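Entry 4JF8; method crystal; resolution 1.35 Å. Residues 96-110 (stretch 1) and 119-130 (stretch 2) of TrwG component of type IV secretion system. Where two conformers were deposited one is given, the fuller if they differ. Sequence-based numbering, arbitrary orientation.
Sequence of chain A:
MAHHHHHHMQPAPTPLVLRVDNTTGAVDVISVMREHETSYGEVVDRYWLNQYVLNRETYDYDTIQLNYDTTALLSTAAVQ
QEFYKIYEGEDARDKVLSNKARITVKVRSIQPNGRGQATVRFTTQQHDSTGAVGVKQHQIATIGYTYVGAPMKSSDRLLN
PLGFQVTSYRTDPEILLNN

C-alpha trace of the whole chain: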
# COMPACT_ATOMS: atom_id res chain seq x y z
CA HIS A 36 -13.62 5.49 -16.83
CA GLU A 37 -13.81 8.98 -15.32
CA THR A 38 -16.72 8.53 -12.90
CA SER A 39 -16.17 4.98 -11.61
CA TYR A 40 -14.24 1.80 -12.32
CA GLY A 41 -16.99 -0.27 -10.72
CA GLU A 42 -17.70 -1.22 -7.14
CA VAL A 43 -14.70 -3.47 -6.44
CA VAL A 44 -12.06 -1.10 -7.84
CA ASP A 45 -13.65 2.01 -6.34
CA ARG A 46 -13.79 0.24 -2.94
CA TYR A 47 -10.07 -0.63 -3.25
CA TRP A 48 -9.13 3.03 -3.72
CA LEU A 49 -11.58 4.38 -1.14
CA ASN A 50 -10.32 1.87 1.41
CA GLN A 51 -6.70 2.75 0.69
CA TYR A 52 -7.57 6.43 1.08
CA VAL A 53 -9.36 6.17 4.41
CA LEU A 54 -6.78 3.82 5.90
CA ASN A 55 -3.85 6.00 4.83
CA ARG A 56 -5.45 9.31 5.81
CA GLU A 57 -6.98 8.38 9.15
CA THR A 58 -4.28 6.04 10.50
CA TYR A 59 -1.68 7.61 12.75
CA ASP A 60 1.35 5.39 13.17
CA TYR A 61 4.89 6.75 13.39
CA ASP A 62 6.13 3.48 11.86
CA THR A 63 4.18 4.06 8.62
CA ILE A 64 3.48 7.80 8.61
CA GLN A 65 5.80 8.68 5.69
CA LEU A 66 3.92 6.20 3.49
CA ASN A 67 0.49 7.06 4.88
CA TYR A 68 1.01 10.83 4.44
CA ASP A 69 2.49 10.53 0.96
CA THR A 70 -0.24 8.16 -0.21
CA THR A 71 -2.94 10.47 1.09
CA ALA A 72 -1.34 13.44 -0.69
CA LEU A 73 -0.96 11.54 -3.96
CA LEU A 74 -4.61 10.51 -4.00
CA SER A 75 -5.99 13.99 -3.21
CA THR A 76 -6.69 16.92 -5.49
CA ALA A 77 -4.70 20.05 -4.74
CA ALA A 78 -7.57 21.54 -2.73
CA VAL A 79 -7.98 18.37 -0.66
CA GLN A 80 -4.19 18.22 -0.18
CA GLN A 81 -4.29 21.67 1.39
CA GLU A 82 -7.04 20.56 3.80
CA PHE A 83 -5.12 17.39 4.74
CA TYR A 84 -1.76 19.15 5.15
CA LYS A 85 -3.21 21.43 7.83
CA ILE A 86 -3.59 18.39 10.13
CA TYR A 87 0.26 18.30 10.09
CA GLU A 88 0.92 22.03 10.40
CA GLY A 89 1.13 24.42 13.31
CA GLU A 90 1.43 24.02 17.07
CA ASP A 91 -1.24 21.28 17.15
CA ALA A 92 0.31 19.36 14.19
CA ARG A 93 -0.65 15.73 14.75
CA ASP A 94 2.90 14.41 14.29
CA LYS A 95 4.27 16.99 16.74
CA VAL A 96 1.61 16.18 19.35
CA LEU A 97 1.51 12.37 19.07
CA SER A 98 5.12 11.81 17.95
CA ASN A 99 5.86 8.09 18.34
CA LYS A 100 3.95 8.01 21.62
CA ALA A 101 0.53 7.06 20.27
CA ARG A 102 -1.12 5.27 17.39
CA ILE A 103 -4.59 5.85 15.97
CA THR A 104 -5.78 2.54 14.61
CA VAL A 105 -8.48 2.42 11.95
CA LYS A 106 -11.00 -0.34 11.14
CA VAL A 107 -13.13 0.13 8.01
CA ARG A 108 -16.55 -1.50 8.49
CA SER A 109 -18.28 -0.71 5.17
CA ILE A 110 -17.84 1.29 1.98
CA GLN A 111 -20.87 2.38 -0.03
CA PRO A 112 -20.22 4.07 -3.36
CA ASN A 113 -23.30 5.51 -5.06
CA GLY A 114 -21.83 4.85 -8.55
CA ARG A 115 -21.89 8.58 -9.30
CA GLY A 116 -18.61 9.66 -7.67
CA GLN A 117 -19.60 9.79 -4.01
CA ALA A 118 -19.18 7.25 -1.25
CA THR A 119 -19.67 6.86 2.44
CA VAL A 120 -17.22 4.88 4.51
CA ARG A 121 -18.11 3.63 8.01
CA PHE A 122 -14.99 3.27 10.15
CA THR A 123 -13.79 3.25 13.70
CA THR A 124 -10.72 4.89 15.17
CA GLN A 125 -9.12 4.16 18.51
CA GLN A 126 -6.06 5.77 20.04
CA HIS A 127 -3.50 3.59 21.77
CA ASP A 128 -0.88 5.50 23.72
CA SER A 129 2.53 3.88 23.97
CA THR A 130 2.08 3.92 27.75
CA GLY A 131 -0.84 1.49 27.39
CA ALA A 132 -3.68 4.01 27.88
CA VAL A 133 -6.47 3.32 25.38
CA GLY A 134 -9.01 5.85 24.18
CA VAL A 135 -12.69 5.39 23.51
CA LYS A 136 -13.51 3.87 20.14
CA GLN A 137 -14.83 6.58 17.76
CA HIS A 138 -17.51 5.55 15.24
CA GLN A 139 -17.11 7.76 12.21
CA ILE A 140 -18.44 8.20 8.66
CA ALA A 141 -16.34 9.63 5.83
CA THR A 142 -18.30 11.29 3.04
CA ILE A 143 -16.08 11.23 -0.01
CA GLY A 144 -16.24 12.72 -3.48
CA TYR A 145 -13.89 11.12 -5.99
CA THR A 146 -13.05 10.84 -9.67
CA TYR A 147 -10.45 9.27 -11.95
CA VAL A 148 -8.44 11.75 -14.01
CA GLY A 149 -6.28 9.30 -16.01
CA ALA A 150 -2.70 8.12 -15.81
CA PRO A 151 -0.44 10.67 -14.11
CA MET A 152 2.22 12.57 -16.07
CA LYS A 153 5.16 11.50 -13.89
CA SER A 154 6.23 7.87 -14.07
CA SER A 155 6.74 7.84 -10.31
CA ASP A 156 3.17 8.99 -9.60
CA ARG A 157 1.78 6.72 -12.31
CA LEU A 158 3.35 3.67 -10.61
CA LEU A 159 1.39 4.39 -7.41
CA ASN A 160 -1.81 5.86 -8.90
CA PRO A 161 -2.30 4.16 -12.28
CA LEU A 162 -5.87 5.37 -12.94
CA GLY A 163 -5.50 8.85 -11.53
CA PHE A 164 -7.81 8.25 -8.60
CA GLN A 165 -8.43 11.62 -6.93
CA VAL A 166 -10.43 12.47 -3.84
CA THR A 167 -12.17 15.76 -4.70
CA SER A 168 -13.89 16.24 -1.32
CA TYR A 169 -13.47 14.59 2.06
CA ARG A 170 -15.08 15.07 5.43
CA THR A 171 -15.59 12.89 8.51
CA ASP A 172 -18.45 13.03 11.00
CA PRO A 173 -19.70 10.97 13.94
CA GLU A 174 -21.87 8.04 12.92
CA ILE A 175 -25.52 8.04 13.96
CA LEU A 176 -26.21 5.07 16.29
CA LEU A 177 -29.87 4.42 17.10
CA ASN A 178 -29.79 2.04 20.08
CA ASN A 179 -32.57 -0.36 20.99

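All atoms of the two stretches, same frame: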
# COMPACT_ATOMS: atom_id res chain seq x y z
N VAL A 96 2.34 16.48 18.11
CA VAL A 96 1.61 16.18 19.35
C VAL A 96 1.70 14.70 19.74
O VAL A 96 1.95 14.36 20.90
CB VAL A 96 0.14 16.62 19.24
CG1 VAL A 96 -0.64 16.21 20.47
CG2 VAL A 96 0.06 18.14 19.02
N LEU A 97 1.49 13.80 18.79
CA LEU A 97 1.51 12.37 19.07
C LEU A 97 2.90 11.76 18.95
O LEU A 97 3.15 10.75 19.60
CB LEU A 97 0.53 11.62 18.18
CG LEU A 97 -0.93 12.07 18.29
CD1 LEU A 97 -1.80 11.20 17.38
CD2 LEU A 97 -1.42 12.04 19.73
N SER A 98 3.77 12.33 18.12
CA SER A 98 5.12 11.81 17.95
C SER A 98 5.07 10.29 17.71
O SER A 98 4.27 9.79 16.92
CB SER A 98 5.95 12.19 19.19
OG SER A 98 7.31 11.81 19.06
N ASN A 99 5.93 9.54 18.39
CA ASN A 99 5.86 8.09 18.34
C ASN A 99 5.26 7.55 19.62
O ASN A 99 5.46 6.38 19.96
CB ASN A 99 7.24 7.49 18.10
CG ASN A 99 8.19 7.73 19.25
OD1 ASN A 99 8.00 8.62 20.06
ND2 ASN A 99 9.25 6.92 19.30
N LYS A 100 4.48 8.38 20.32
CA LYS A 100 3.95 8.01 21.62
C LYS A 100 2.48 7.62 21.59
O LYS A 100 1.89 7.35 22.62
CB LYS A 100 4.18 9.17 22.59
CG LYS A 100 5.67 9.53 22.79
CD LYS A 100 6.49 8.32 23.22
CE LYS A 100 7.89 8.69 23.70
NZ LYS A 100 8.83 9.03 22.60
N ALA A 101 1.88 7.58 20.41
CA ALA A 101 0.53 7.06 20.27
C ALA A 101 0.30 6.64 18.84
O ALA A 101 0.93 7.19 17.93
CB ALA A 101 -0.49 8.12 20.63
N ARG A 102 -0.62 5.69 18.69
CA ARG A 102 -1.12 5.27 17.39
C ARG A 102 -2.61 5.51 17.38
O ARG A 102 -3.27 5.38 18.42
CB ARG A 102 -0.87 3.77 17.16
CG ARG A 102 0.54 3.38 16.79
CD ARG A 102 0.64 1.95 16.27
NE ARG A 102 2.03 1.57 16.06
CZ ARG A 102 2.80 1.08 17.03
NH1 ARG A 102 2.27 0.87 18.22
NH2 ARG A 102 4.06 0.77 16.80
N ILE A 103 -3.15 5.84 16.22
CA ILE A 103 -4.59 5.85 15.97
C ILE A 103 -4.83 4.74 14.96
O ILE A 103 -4.37 4.82 13.82
CB ILE A 103 -5.11 7.19 15.45
CG1 ILE A 103 -4.89 8.32 16.47
CG2 ILE A 103 -6.61 7.07 15.18
CD1 ILE A 103 -5.19 9.70 15.94
N THR A 104 -5.52 3.72 15.42
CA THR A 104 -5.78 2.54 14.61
C THR A 104 -7.17 2.60 14.02
O THR A 104 -8.13 2.99 14.70
CB THR A 104 -5.52 1.28 15.43
OG1 THR A 104 -4.18 1.40 15.98
CG2 THR A 104 -5.58 0.06 14.58
N VAL A 105 -7.27 2.24 12.74
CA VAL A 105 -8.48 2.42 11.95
C VAL A 105 -9.00 1.07 11.51
O VAL A 105 -8.23 0.24 11.00
CB VAL A 105 -8.17 3.26 10.69
CG1 VAL A 105 -9.40 3.37 9.79
CG2 VAL A 105 -7.65 4.63 11.08
N LYS A 106 -10.30 0.86 11.66
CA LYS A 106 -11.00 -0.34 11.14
C LYS A 106 -12.15 0.13 10.25
O LYS A 106 -13.10 0.77 10.72
CB LYS A 106 -11.58 -1.18 12.27
N VAL A 107 -12.05 -0.17 8.97
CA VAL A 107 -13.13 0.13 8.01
C VAL A 107 -14.18 -0.96 8.12
O VAL A 107 -13.87 -2.14 8.02
CB VAL A 107 -12.59 0.26 6.58
CG1 VAL A 107 -13.74 0.39 5.60
CG2 VAL A 107 -11.65 1.45 6.44
N ARG A 108 -15.43 -0.55 8.32
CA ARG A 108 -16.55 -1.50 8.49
C ARG A 108 -17.35 -1.68 7.22
O ARG A 108 -17.84 -2.77 6.97
CB ARG A 108 -17.46 -1.07 9.64
CG ARG A 108 -16.78 -0.90 10.99
CD ARG A 108 -17.70 -0.21 12.01
NE ARG A 108 -17.63 1.26 11.95
CZ ARG A 108 -18.56 2.11 12.39
NH1 ARG A 108 -19.69 1.64 12.93
NH2 ARG A 108 -18.39 3.44 12.27
N SER A 109 -17.53 -0.62 6.44
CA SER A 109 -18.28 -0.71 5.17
C SER A 109 -17.94 0.47 4.30
O SER A 109 -17.55 1.54 4.79
CB SER A 109 -19.79 -0.79 5.42
OG SER A 109 -20.27 0.37 6.05
N ILE A 110 -18.10 0.27 2.99
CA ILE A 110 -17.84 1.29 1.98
C ILE A 110 -18.98 1.22 1.00
O ILE A 110 -19.22 0.16 0.39
CB ILE A 110 -16.51 1.02 1.21
CG1 ILE A 110 -15.34 0.98 2.19
CG2 ILE A 110 -16.31 2.07 0.14
CD1 ILE A 110 -14.02 0.58 1.55
N THR A 119 -19.83 6.77 1.01
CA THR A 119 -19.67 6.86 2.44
C THR A 119 -18.86 5.67 2.92
O THR A 119 -18.95 4.57 2.37
CB THR A 119 -21.00 6.91 3.19
OG1 THR A 119 -21.76 5.78 2.83
CG2 THR A 119 -21.77 8.13 2.86
N VAL A 120 -18.03 5.91 3.92
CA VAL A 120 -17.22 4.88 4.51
C VAL A 120 -17.46 4.90 6.01
O VAL A 120 -17.20 5.93 6.64
CB VAL A 120 -15.71 5.08 4.22
CG1 VAL A 120 -14.89 3.99 4.89
CG2 VAL A 120 -15.45 5.13 2.71
N ARG A 121 -17.93 3.79 6.57
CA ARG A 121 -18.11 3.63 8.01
C ARG A 121 -16.83 3.05 8.56
O ARG A 121 -16.40 2.01 8.08
CB ARG A 121 -19.27 2.68 8.31
CG ARG A 121 -20.63 3.30 8.08
CD ARG A 121 -21.76 2.30 8.21
NE ARG A 121 -21.80 1.65 9.50
CZ ARG A 121 -21.47 0.38 9.70
NH1 ARG A 121 -21.09 -0.37 8.68
NH2 ARG A 121 -21.54 -0.14 10.91
N PHE A 122 -16.24 3.73 9.54
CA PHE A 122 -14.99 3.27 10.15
C PHE A 122 -14.89 3.66 11.59
O PHE A 122 -15.55 4.60 12.05
CB PHE A 122 -13.74 3.78 9.39
CG PHE A 122 -13.53 5.28 9.47
CD1 PHE A 122 -12.59 5.82 10.33
CD2 PHE A 122 -14.26 6.15 8.68
CE1 PHE A 122 -12.38 7.18 10.40
CE2 PHE A 122 -14.04 7.52 8.74
CZ PHE A 122 -13.10 8.03 9.60
N THR A 123 -14.07 2.93 12.32
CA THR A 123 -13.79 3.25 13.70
C THR A 123 -12.34 3.69 13.86
O THR A 123 -11.45 3.26 13.09
CB THR A 123 -14.05 2.07 14.64
OG1 THR A 123 -13.16 0.99 14.34
CG2 THR A 123 -15.52 1.64 14.56
N THR A 124 -12.09 4.59 14.79
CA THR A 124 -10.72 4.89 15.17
C THR A 124 -10.59 4.66 16.66
O THR A 124 -11.54 4.78 17.42
CB THR A 124 -10.33 6.33 14.84
OG1 THR A 124 -11.10 7.26 15.62
CG2 THR A 124 -10.54 6.60 13.39
N GLN A 125 -9.39 4.33 17.09
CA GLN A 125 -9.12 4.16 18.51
C GLN A 125 -7.65 4.48 18.75
O GLN A 125 -6.75 3.96 18.09
CB GLN A 125 -9.45 2.76 18.97
CG GLN A 125 -9.39 2.62 20.49
CD GLN A 125 -10.02 1.34 20.98
OE1 GLN A 125 -9.93 0.31 20.32
NE2 GLN A 125 -10.67 1.42 22.13
N GLN A 126 -7.42 5.35 19.72
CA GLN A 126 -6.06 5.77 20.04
C GLN A 126 -5.46 4.87 21.10
O GLN A 126 -6.10 4.59 22.13
CB GLN A 126 -6.05 7.22 20.51
CG GLN A 126 -4.65 7.76 20.78
CD GLN A 126 -4.62 9.25 20.96
OE1 GLN A 126 -5.29 9.98 20.23
NE2 GLN A 126 -3.84 9.72 21.91
N HIS A 127 -4.26 4.38 20.83
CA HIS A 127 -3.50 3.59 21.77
C HIS A 127 -2.25 4.35 22.09
O HIS A 127 -1.39 4.50 21.22
CB HIS A 127 -3.11 2.25 21.17
CG HIS A 127 -4.26 1.36 20.88
ND1 HIS A 127 -4.56 0.29 21.68
CD2 HIS A 127 -5.17 1.36 19.88
CE1 HIS A 127 -5.63 -0.33 21.20
NE2 HIS A 127 -6.02 0.31 20.12
N ASP A 128 -2.11 4.83 23.32
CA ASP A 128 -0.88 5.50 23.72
C ASP A 128 0.16 4.44 23.99
O ASP A 128 -0.16 3.33 24.43
CB ASP A 128 -1.10 6.33 24.98
CG ASP A 128 -2.00 7.55 24.76
OD1 ASP A 128 -2.31 7.88 23.61
OD2 ASP A 128 -2.41 8.17 25.76
N SER A 129 1.41 4.80 23.76
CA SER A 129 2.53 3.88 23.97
C SER A 129 2.62 3.45 25.43
O SER A 129 3.14 2.38 25.73
CB SER A 129 3.86 4.52 23.53
OG SER A 129 4.16 5.70 24.20
N THR A 130 2.11 4.27 26.34
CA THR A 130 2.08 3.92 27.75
C THR A 130 1.12 2.77 28.08
O THR A 130 1.19 2.20 29.17
CB THR A 130 1.61 5.10 28.57
OG1 THR A 130 0.27 5.45 28.17
CG2 THR A 130 2.58 6.28 28.44
O HOH W 1 2.19 7.71 25.42
O HOH W 2 -10.55 1.41 15.44
O HOH W 3 -20.76 3.00 4.33

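Antiparallel strands are held by a simple alternation of wide and narrow pairs, and the pairing of residues 101-110 with 119-128 in this TrwG component illustrates both the rule and a local departure from it. The N-to-C directions of the two strands differ by 156°, and the contact buries 1055 Å² in total. At hydrogen-bonded pairs both backbones point their polar groups at each other. Arg 102 N donates to His 127 O at 2.9 Å, and His 127 N returns a bond to Arg 102 O at 2.8 Å. The same reciprocal exchange links Thr 104 with Gln 125 and Lys 106 with Thr 123. Between these rungs lie the non-hydrogen-bonded pairs, whose CA atoms approach more closely: 4.0 Å between Ala 101 CA and Asp 128 CA, against 5.3 Å between Arg 102 CA and His 127 CA. Here CA-H...O contacts fill the gap, as between Thr 124 CA and Thr 104 O at 3.2 Å. Just before the strand, a type II' turn from Leu 97 to Lys 100 follows the helix, and the ladder gains one further bond, from Ser 129 N to Lys 100 O at 2.8 Å.

The departure comes at Arg 108. After Val 107 pairs with Phe 122, the register slips by one residue and Ser 109 faces Arg 121, a beta bulge. A single carbonyl now serves two successive amides: Arg 121 O accepts from Arg 108 N at 2.7 Å and, weakly, from Ser 109 N at 3.3 Å. Arg 121 N closes the other side of the rung on Ser 109 O at 2.9 Å. With phi/psi of -100/-36, Arg 108 leaves the extended conformation, and its CA-to-CB bond points toward the partner strand.

That orientation brings two arginines together. The Arg 108 guanidinium has Arg 121 CZ over one face and Thr 123 CG2 over the opposite face, while at its edge NH2 makes a weak bond to Phe 122 O at 3.1 Å. Arg 108 NH1 and Arg 121 NH2, both donors, lie 3.3 Å apart. The like charges thus lie close together, each CZ over a face of the other guanidinium though the two planes are steeply inclined, with hydrogen bonds directed elsewhere; Arg 121 NH1 donates to Ser 109 OG at 2.9 Å. Arg 108 NE, by contrast, is buried without a partner.

The sheet's other face carries the apolar contacts. Val 107 CG1 meets Val 120 CG1 at 3.8 Å, and Ile 110 CG1 approaches that same methyl at 4.1 Å, so Val 120 bridges the two residues despite the bulge between them. Farther along, Val 105 CG1 lies 4.1 Å from Phe 122 CD1. Toward the turn this face becomes more polar: Gln 126 NE2 donates to Asp 128 OD1 at 2.9 Å, beside Ala 101, whose CB lies 3.5 Å from that oxygen. Water can extend such pairing: water 2 donates to Thr 104 O at 3.0 Å and hydrogen-bonds Thr 123 OG1 at 2.9 Å, linking the strands beyond their direct backbone bonds.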